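Local atomic coordinates of salmonella typhimurium DB7155 bacteriophage DET7 tailspike (Bacteriophage, PDB entry 2V5I), a protein that serves as the receptor-binding tailspike of a Salmonella bacteriophage, binding and hydrolysing the host O-antigen. Residues M80-I86 with S164-I168; C183-I189 with G212-I218; E239-G243 with Y273-F277. The contacts are given in a common frame with arbitrary orientation. Residue numbers count along the deposited sequence, not the author numbering.

From the N terminus, residues 80-86 start a long excursion of 77 residues, including helices, that contact 1 closes at 164-168. The chain then makes a shorter circuit from 183-189 to 212-218, closed by contact 2, and another from 239-243 to 273-277, closed by contact 3. The three loops run in series; none nests or crosses. The strands they lie on or lead into are consecutive neighbours in one parallel sheet of the beta-helix. Contacts 1 and 2 touch through Ile-168 O and Ile-189 N (2.8 Å), a probable hydrogen bond, and contacts 2 and 3 through Tyr-216 OH and Asn-242 OD1 (2.7 Å), another. All three contacts also meet the second subunit.

Contact 1. Residues M80-I86 with S164-I168; sequences MGPGSVI and SRVEI
Val-166, in rotamer t, packs its CG2 against the neighbouring turn, 4.3 Å from Met-80 CB and 4.3 Å from Ser-84 CB. That turn is a type II beta turn from Gly-81 to Ser-84, with Pro-82 (-69/137) and Gly-83 (92/2) at its corners; a side chain on Gly-83 would jam against the preceding carbonyl. Ser-84 N (3.2 Å) and Ser-84 OG (2.8 Å, chi1 m) both donate to Gly-81 O. Arg-165 takes left-handed angles (57/43), and its O accepts a weak hydrogen bond from Gly-83 N (2.7 Å). Residues 83-86 pair in order with 165-168 (Gly-83 CA to Arg-165 CA 5.0 Å). Two parallel bridges follow, Val-85 with Glu-167 and Ile-86 with Ile-168, held by Glu-167 N to Ser-84 O (3.1 Å) and Ile-86 N to Glu-167 O (2.9 Å). Such in-register stacking of successive coils is the hallmark of the right-handed parallel beta-helix of P22-like tailspikes. Ile-86 and Ile-168, both m,t, face its interior, with Ile-86 CB 4.2 Å from Ile-168 CG1, and pack on Ile-160. Val-85 and Glu-167 line the other face; Glu-167 salt-bridges Arg-169, and Arg-165 salt-bridges Asp-192 of the second subunit. Water 1 joins Met-80 O (2.8 Å) to Ser-164 N (2.9 Å); water 2 donates to Ser-84 O (3.1 Å) and Arg-165 O (2.9 Å).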
loop_
_atom_site.group_PDB
_atom_site.type_symbol
_atom_site.label_atom_id
_atom_site.label_comp_id
_atom_site.label_asym_id
_atom_site.label_seq_id
_atom_site.Cartn_x
_atom_site.Cartn_y
_atom_site.Cartn_z
ATOM N N MET A 80 36.541 11.868 10.569
ATOM C CA MET A 80 35.809 10.946 11.439
ATOM C C MET A 80 36.083 9.507 11.056
ATOM O O MET A 80 36.073 9.153 9.886
ATOM C CB MET A 80 34.310 11.185 11.361
ATOM C CG MET A 80 33.892 12.620 11.796
ATOM S SD MET A 80 32.101 12.851 12.024
ATOM C CE MET A 80 31.902 12.051 13.592
ATOM N N GLY A 81 36.252 8.663 12.072
ATOM C CA GLY A 81 36.452 7.243 11.826
ATOM C C GLY A 81 35.184 6.550 11.441
ATOM O O GLY A 81 34.075 6.970 11.795
ATOM N N PRO A 82 35.312 5.452 10.716
ATOM C CA PRO A 82 34.134 4.778 10.256
ATOM C C PRO A 82 33.388 4.141 11.367
ATOM O O PRO A 82 34.004 3.517 12.224
ATOM C CB PRO A 82 34.681 3.724 9.286
ATOM C CG PRO A 82 36.112 3.565 9.672
ATOM C CD PRO A 82 36.563 4.834 10.267
ATOM N N GLY A 83 32.062 4.270 11.342
ATOM C CA GLY A 83 31.262 3.726 12.417
ATOM C C GLY A 83 30.987 4.717 13.524
ATOM O O GLY A 83 30.390 4.378 14.505
ATOM N N SER A 84 31.464 5.947 13.375
ATOM C CA SER A 84 31.163 6.951 14.383
ATOM C C SER A 84 29.635 7.205 14.433
ATOM O O SER A 84 28.975 7.111 13.410
ATOM C CB SER A 84 31.903 8.265 14.084
ATOM O OG SER A 84 33.332 8.113 14.214
ATOM N N VAL A 85 29.152 7.700 15.571
ATOM C CA VAL A 85 27.704 7.980 15.763
ATOM C C VAL A 85 27.598 9.331 16.423
ATOM O O VAL A 85 28.310 9.582 17.370
ATOM C CB VAL A 85 27.027 6.913 16.631
ATOM C CG1 VAL A 85 25.601 7.293 16.958
ATOM C CG2 VAL A 85 27.072 5.578 15.893
ATOM N N ILE A 86 26.676 10.148 15.947
ATOM C CA ILE A 86 26.349 11.442 16.579
ATOM C C ILE A 86 24.904 11.390 17.035
ATOM O O ILE A 86 23.995 11.344 16.204
ATOM C CB ILE A 86 26.567 12.630 15.562
ATOM C CG1 ILE A 86 27.995 12.553 14.964
ATOM C CG2 ILE A 86 26.390 13.932 16.275
ATOM C CD1 ILE A 86 28.259 13.623 13.863
ATOM N N SER A 164 32.872 7.632 6.076
ATOM C CA SER A 164 32.204 6.395 5.689
ATOM C C SER A 164 31.508 5.832 6.916
ATOM O O SER A 164 32.103 5.805 8.009
ATOM C CB SER A 164 33.256 5.419 5.157
ATOM O OG SER A 164 32.693 4.155 5.011
ATOM N N ARG A 165 30.261 5.366 6.763
ATOM C CA ARG A 165 29.522 4.676 7.842
ATOM C C ARG A 165 29.398 5.522 9.098
ATOM O O ARG A 165 29.711 5.057 10.221
ATOM C CB ARG A 165 30.194 3.319 8.182
ATOM C CG ARG A 165 30.461 2.421 7.005
ATOM C CD ARG A 165 29.560 1.215 6.895
ATOM N NE ARG A 165 29.988 0.399 5.738
ATOM C CZ ARG A 165 29.219 -0.415 5.006
ATOM N NH1 ARG A 165 27.931 -0.580 5.270
ATOM N NH2 ARG A 165 29.755 -1.071 3.984
ATOM N N VAL A 166 29.092 6.783 8.923
ATOM C CA VAL A 166 28.793 7.671 10.037
ATOM C C VAL A 166 27.294 7.803 10.079
ATOM O O VAL A 166 26.658 7.991 9.034
ATOM C CB VAL A 166 29.479 9.014 9.914
ATOM C CG1 VAL A 166 28.959 10.049 10.968
ATOM C CG2 VAL A 166 30.969 8.845 9.976
ATOM N N GLU A 167 26.740 7.684 11.282
ATOM C CA GLU A 167 25.274 7.831 11.502
ATOM C C GLU A 167 24.990 9.012 12.400
ATOM O O GLU A 167 25.646 9.158 13.428
ATOM C CB GLU A 167 24.725 6.617 12.206
ATOM C CG GLU A 167 24.579 5.430 11.292
ATOM C CD GLU A 167 23.534 4.423 11.801
ATOM O OE1 GLU A 167 23.015 4.594 12.926
ATOM O OE2 GLU A 167 23.245 3.444 11.075
ATOM N N ILE A 168 23.988 9.798 12.028
ATOM C CA ILE A 168 23.441 10.870 12.887
ATOM C C ILE A 168 22.051 10.395 13.292
ATOM O O ILE A 168 21.296 9.927 12.433
ATOM C CB ILE A 168 23.308 12.193 12.088
ATOM C CG1 ILE A 168 24.689 12.756 11.785
ATOM C CG2 ILE A 168 22.488 13.181 12.889
ATOM C CD1 ILE A 168 24.684 14.055 11.019
HETATM O O HOH W 1 34.948 7.415 8.060
HETATM O O HOH W 2 27.928 4.417 12.417
#

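Contact 2. Residues C183-I189 with G212-I218; sequences CHHCKVI and GLGNYVI
Asn-215, chi1 m and chi2 -34°, adds side-chain bonds to the backbone pairing at the bend: its ND2 donates to Cys-183 O (3.1 Å) and its OD1 accepts from Cys-186 N (3.1 Å). His-185 (56/34) and Gly-214 (81/13), both at positive phi, lie abreast with CA atoms 4.0 Å apart. A CB on Gly-214 would clash with His-185 CD2. The His-185 ring, chi1 m, has Leu-213 O over one face, and His-185 N donates to this oxygen (2.8 Å). His-184, also m, brings CD2 to 3.8 Å from Gly-212 CA. Strands 187-189 and 216-218 run parallel (axes 4.7 Å, 12°), bonded by Tyr-216 N to Cys-186 O (3.0 Å), Val-188 N to Tyr-216 O (2.9 Å) and Ile-218 N to Val-188 O (3.0 Å). Lys-187 (m,t,t,p) passes CG 4.1 Å from Tyr-216 CB; its NZ meets water 3 (3.1 Å), itself bonded to Gly-214 O (2.8 Å), and salt-bridges Asp-192 of the second subunit. Val-188 and Val-217, both t, share the opposite face, Val-188 CB 4.5 Å from Val-217 CG2, and both touch Ile-202. Residues stacked in register, with an inward-facing valine pair, typify adjacent coils of a parallel beta-helix.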
loop_
_atom_site.group_PDB
_atom_site.type_symbol
_atom_site.label_atom_id
_atom_site.label_comp_id
_atom_site.label_asym_id
_atom_site.label_seq_id
_atom_site.Cartn_x
_atom_site.Cartn_y
_atom_site.Cartn_z
ATOM N N CYS A 183 30.810 11.662 1.113
ATOM C CA CYS A 183 30.620 10.590 2.064
ATOM C C CYS A 183 29.976 9.384 1.395
ATOM O O CYS A 183 29.316 9.531 0.375
ATOM C CB CYS A 183 29.762 11.022 3.262
ATOM S SG CYS A 183 30.601 12.324 4.233
ATOM N N HIS A 184 30.070 8.243 2.073
ATOM C CA HIS A 184 29.493 6.974 1.614
ATOM C C HIS A 184 28.999 6.124 2.791
ATOM O O HIS A 184 29.595 6.169 3.868
ATOM C CB HIS A 184 30.508 6.156 0.823
ATOM C CG HIS A 184 30.988 6.820 -0.412
ATOM N ND1 HIS A 184 32.064 7.690 -0.413
ATOM C CD2 HIS A 184 30.555 6.744 -1.696
ATOM C CE1 HIS A 184 32.245 8.150 -1.640
ATOM N NE2 HIS A 184 31.358 7.575 -2.438
ATOM N N HIS A 185 27.889 5.405 2.613
ATOM C CA HIS A 185 27.309 4.608 3.683
ATOM C C HIS A 185 26.977 5.382 4.950
ATOM O O HIS A 185 27.044 4.798 6.038
ATOM C CB HIS A 185 28.239 3.435 3.968
ATOM C CG HIS A 185 28.300 2.487 2.823
ATOM N ND1 HIS A 185 29.382 2.419 1.974
ATOM C CD2 HIS A 185 27.370 1.638 2.322
ATOM C CE1 HIS A 185 29.123 1.543 1.015
ATOM N NE2 HIS A 185 27.918 1.051 1.207
ATOM N N CYS A 186 26.581 6.636 4.789
ATOM C CA CYS A 186 26.215 7.507 5.909
ATOM C C CYS A 186 24.690 7.598 6.002
ATOM O O CYS A 186 23.999 7.525 5.007
ATOM C CB CYS A 186 26.857 8.904 5.829
ATOM S SG CYS A 186 28.688 8.809 6.034
ATOM N N LYS A 187 24.182 7.712 7.220
ATOM C CA LYS A 187 22.732 7.740 7.411
ATOM C C LYS A 187 22.307 8.810 8.385
ATOM O O LYS A 187 23.012 9.037 9.382
ATOM C CB LYS A 187 22.275 6.382 7.891
ATOM C CG LYS A 187 22.559 5.211 6.922
ATOM C CD LYS A 187 22.165 3.874 7.506
ATOM C CE LYS A 187 22.942 2.682 6.835
ATOM N NZ LYS A 187 24.507 2.660 6.914
ATOM N N VAL A 188 21.119 9.391 8.148
ATOM C CA VAL A 188 20.520 10.335 9.052
ATOM C C VAL A 188 19.196 9.705 9.459
ATOM O O VAL A 188 18.309 9.538 8.641
ATOM C CB VAL A 188 20.319 11.723 8.407
ATOM C CG1 VAL A 188 19.644 12.679 9.390
ATOM C CG2 VAL A 188 21.699 12.278 7.969
ATOM N N ILE A 189 19.111 9.288 10.729
ATOM C CA ILE A 189 18.049 8.463 11.219
ATOM C C ILE A 189 17.162 9.210 12.237
ATOM O O ILE A 189 17.668 9.921 13.142
ATOM C CB ILE A 189 18.636 7.193 11.920
ATOM C CG1 ILE A 189 19.436 6.347 10.919
ATOM C CG2 ILE A 189 17.550 6.393 12.597
ATOM C CD1 ILE A 189 20.465 5.472 11.609
ATOM N N GLY A 212 28.298 8.903 -4.879
ATOM C CA GLY A 212 27.766 8.540 -3.553
ATOM C C GLY A 212 27.012 7.214 -3.578
ATOM O O GLY A 212 26.319 6.918 -4.516
ATOM N N LEU A 213 27.125 6.436 -2.505
ATOM C CA LEU A 213 26.573 5.097 -2.407
ATOM C C LEU A 213 26.277 4.825 -0.930
ATOM O O LEU A 213 27.055 5.206 -0.067
ATOM C CB LEU A 213 27.599 4.045 -2.849
ATOM C CG LEU A 213 27.248 2.550 -2.749
ATOM C CD1 LEU A 213 26.048 2.206 -3.571
ATOM C CD2 LEU A 213 28.462 1.713 -3.172
ATOM N N GLY A 214 25.088 4.272 -0.672
ATOM C CA GLY A 214 24.749 3.819 0.656
ATOM C C GLY A 214 24.289 4.945 1.597
ATOM O O GLY A 214 24.186 4.730 2.820
ATOM N N ASN A 215 24.001 6.117 1.035
ATOM C CA ASN A 215 23.620 7.264 1.871
ATOM C C ASN A 215 22.097 7.357 1.953
ATOM O O ASN A 215 21.412 7.342 0.909
ATOM C CB ASN A 215 24.152 8.582 1.232
ATOM C CG ASN A 215 25.687 8.661 1.234
ATOM O OD1 ASN A 215 26.335 8.172 2.160
ATOM N ND2 ASN A 215 26.260 9.259 0.201
ATOM N N TYR A 216 21.597 7.435 3.196
ATOM C CA TYR A 216 20.164 7.414 3.439
ATOM C C TYR A 216 19.706 8.407 4.460
ATOM O O TYR A 216 20.464 8.776 5.372
ATOM C CB TYR A 216 19.735 6.077 4.070
ATOM C CG TYR A 216 19.791 4.834 3.251
ATOM C CD1 TYR A 216 20.965 4.122 3.169
ATOM C CD2 TYR A 216 18.684 4.406 2.572
ATOM C CE1 TYR A 216 21.030 2.900 2.410
ATOM C CE2 TYR A 216 18.738 3.192 1.786
ATOM C CZ TYR A 216 19.931 2.488 1.745
ATOM O OH TYR A 216 19.958 1.294 1.000
ATOM N N VAL A 217 18.399 8.729 4.368
ATOM C CA VAL A 217 17.609 9.372 5.421
ATOM C C VAL A 217 16.501 8.367 5.724
ATOM O O VAL A 217 15.813 7.896 4.814
ATOM C CB VAL A 217 17.044 10.767 5.031
ATOM C CG1 VAL A 217 16.404 11.379 6.235
ATOM C CG2 VAL A 217 18.202 11.657 4.462
ATOM N N ILE A 218 16.480 7.895 6.987
ATOM C CA ILE A 218 15.552 6.845 7.438
ATOM C C ILE A 218 14.734 7.369 8.639
ATOM O O ILE A 218 15.313 7.721 9.666
ATOM C CB ILE A 218 16.203 5.524 7.722
ATOM C CG1 ILE A 218 17.023 5.068 6.509
ATOM C CG2 ILE A 218 15.141 4.457 7.983
ATOM C CD1 ILE A 218 17.908 3.823 6.852
HETATM O O HOH W 3 24.474 2.143 3.860
#

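Contact 3. Residues E239-G243 with Y273-F277; sequences ESHNG and YNLQF
Residues 239-243 form an irregular loop running into strand 244-246, while 273-277 leads from a bend into strand 276-278. His-241 (52/48) and Asn-274 (61/45) are both left-handed and sit abreast, CA-CA 4.9 Å; His-241 CA lies 3.2 Å from Asn-274 O in a CA-H...O contact. Asn-242 (-92/79) then centres an inverse gamma turn, closed by a weak bond from Gly-243 N to His-241 O (3.2 Å). Gly-243 is extended (165/164), Gly-243 CA 5.1 Å from Leu-275 CA, and a CB there would collide with Leu-275 CD2. Gln-276 N donates an almost straight hydrogen bond to Gly-243 O (2.8 Å, 177°), leading into the parallel pairing of strands 244-246 and 276-278. Gln-276, chi1 m and chi2 t, reaches back so that NE2 donates to His-241 O (3.0 Å), while Arg-278 binds its OE1. The imidazole of His-241 (chi1 m, chi2 70°) spreads over Asn-274: Asn-274 CB lies 4.1 Å from the ring centroid, a CH-pi contact. His-241 ND1 donates to Glu-239 O (3.0 Å), and NE2 bonds to the carbonyl O of Asn-321; Asn-274 ND2 bonds to Asn-236, and Ser-240 O accepts from Arg-221 of the second subunit. Two hydrogen bonds to carbonyls and the ring-over-CB contact join these beta-helix coils; both imidazole nitrogens face carbonyl oxygens, consistent with a doubly protonated, positively charged imidazolium.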
loop_
_atom_site.group_PDB
_atom_site.type_symbol
_atom_site.label_atom_id
_atom_site.label_comp_id
_atom_site.label_asym_id
_atom_site.label_seq_id
_atom_site.Cartn_x
_atom_site.Cartn_y
_atom_site.Cartn_z
ATOM N N GLU A 239 22.936 -1.317 -8.862
ATOM C CA GLU A 239 21.854 -2.225 -9.097
ATOM C C GLU A 239 21.171 -2.632 -7.786
ATOM O O GLU A 239 19.956 -2.908 -7.775
ATOM C CB GLU A 239 22.322 -3.460 -9.856
ATOM C CG GLU A 239 22.440 -3.210 -11.361
ATOM C CD GLU A 239 23.848 -2.998 -11.799
ATOM O OE1 GLU A 239 24.751 -2.962 -10.921
ATOM O OE2 GLU A 239 24.052 -2.865 -13.035
ATOM N N SER A 240 21.885 -2.529 -6.669
ATOM C CA SER A 240 21.261 -2.885 -5.368
ATOM C C SER A 240 20.278 -1.826 -4.831
ATOM O O SER A 240 19.599 -2.050 -3.830
ATOM C CB SER A 240 22.334 -3.144 -4.312
ATOM O OG SER A 240 23.005 -1.929 -4.012
ATOM N N HIS A 241 20.212 -0.668 -5.481
ATOM C CA HIS A 241 19.415 0.486 -4.985
ATOM C C HIS A 241 19.752 0.841 -3.538
ATOM O O HIS A 241 18.862 1.051 -2.710
ATOM C CB HIS A 241 17.913 0.245 -5.227
ATOM C CG HIS A 241 17.559 0.306 -6.675
ATOM N ND1 HIS A 241 17.959 -0.680 -7.566
ATOM C CD2 HIS A 241 16.919 1.245 -7.398
ATOM C CE1 HIS A 241 17.581 -0.329 -8.787
ATOM N NE2 HIS A 241 16.922 0.817 -8.708
ATOM N N ASN A 242 21.051 0.926 -3.260
ATOM C CA ASN A 242 21.540 1.155 -1.902
ATOM C C ASN A 242 21.727 2.640 -1.628
ATOM O O ASN A 242 22.788 3.175 -1.767
ATOM C CB ASN A 242 22.855 0.405 -1.690
ATOM C CG ASN A 242 23.286 0.308 -0.242
ATOM O OD1 ASN A 242 22.573 0.653 0.711
ATOM N ND2 ASN A 242 24.481 -0.201 -0.083
ATOM N N GLY A 243 20.640 3.311 -1.358
ATOM C CA GLY A 243 20.650 4.750 -1.035
ATOM C C GLY A 243 19.232 5.297 -1.128
ATOM O O GLY A 243 18.379 4.678 -1.742
ATOM N N TYR A 273 21.072 8.213 -9.620
ATOM C CA TYR A 273 20.553 6.982 -10.213
ATOM C C TYR A 273 20.285 5.946 -9.098
ATOM O O TYR A 273 21.020 5.930 -8.132
ATOM C CB TYR A 273 21.593 6.382 -11.137
ATOM C CG TYR A 273 21.868 7.159 -12.428
ATOM C CD1 TYR A 273 22.774 8.190 -12.432
ATOM C CD2 TYR A 273 21.224 6.812 -13.583
ATOM C CE1 TYR A 273 23.036 8.921 -13.639
ATOM C CE2 TYR A 273 21.445 7.506 -14.754
ATOM C CZ TYR A 273 22.390 8.538 -14.761
ATOM O OH TYR A 273 22.583 9.224 -15.935
ATOM N N ASN A 274 19.238 5.130 -9.283
ATOM C CA ASN A 274 19.091 3.900 -8.485
ATOM C C ASN A 274 18.973 4.188 -7.004
ATOM O O ASN A 274 19.546 3.457 -6.172
ATOM C CB ASN A 274 20.306 2.989 -8.737
ATOM C CG ASN A 274 20.378 2.450 -10.159
ATOM O OD1 ASN A 274 19.408 1.858 -10.702
ATOM N ND2 ASN A 274 21.588 2.578 -10.767
ATOM N N LEU A 275 18.157 5.172 -6.647
ATOM C CA LEU A 275 17.907 5.512 -5.237
ATOM C C LEU A 275 16.492 5.046 -4.873
ATOM O O LEU A 275 15.643 4.896 -5.757
ATOM C CB LEU A 275 18.017 7.045 -4.979
ATOM C CG LEU A 275 19.456 7.592 -5.220
ATOM C CD1 LEU A 275 19.363 9.088 -4.918
ATOM C CD2 LEU A 275 20.475 6.915 -4.339
ATOM N N GLN A 276 16.273 4.765 -3.590
ATOM C CA GLN A 276 14.918 4.497 -3.078
ATOM C C GLN A 276 14.182 5.717 -2.616
ATOM O O GLN A 276 14.775 6.608 -1.985
ATOM C CB GLN A 276 15.056 3.566 -1.863
ATOM C CG GLN A 276 15.649 2.209 -2.184
ATOM C CD GLN A 276 15.706 1.380 -0.941
ATOM O OE1 GLN A 276 14.634 1.072 -0.397
ATOM N NE2 GLN A 276 16.909 1.055 -0.447
ATOM N N PHE A 277 12.870 5.755 -2.872
ATOM C CA PHE A 277 11.973 6.755 -2.308
ATOM C C PHE A 277 10.741 5.971 -1.887
ATOM O O PHE A 277 9.913 5.608 -2.748
ATOM C CB PHE A 277 11.658 7.872 -3.302
ATOM C CG PHE A 277 12.859 8.668 -3.641
ATOM C CD1 PHE A 277 13.233 9.718 -2.831
ATOM C CD2 PHE A 277 13.649 8.350 -4.757
ATOM C CE1 PHE A 277 14.425 10.424 -3.123
ATOM C CE2 PHE A 277 14.821 9.035 -4.995
ATOM C CZ PHE A 277 15.198 10.053 -4.169
#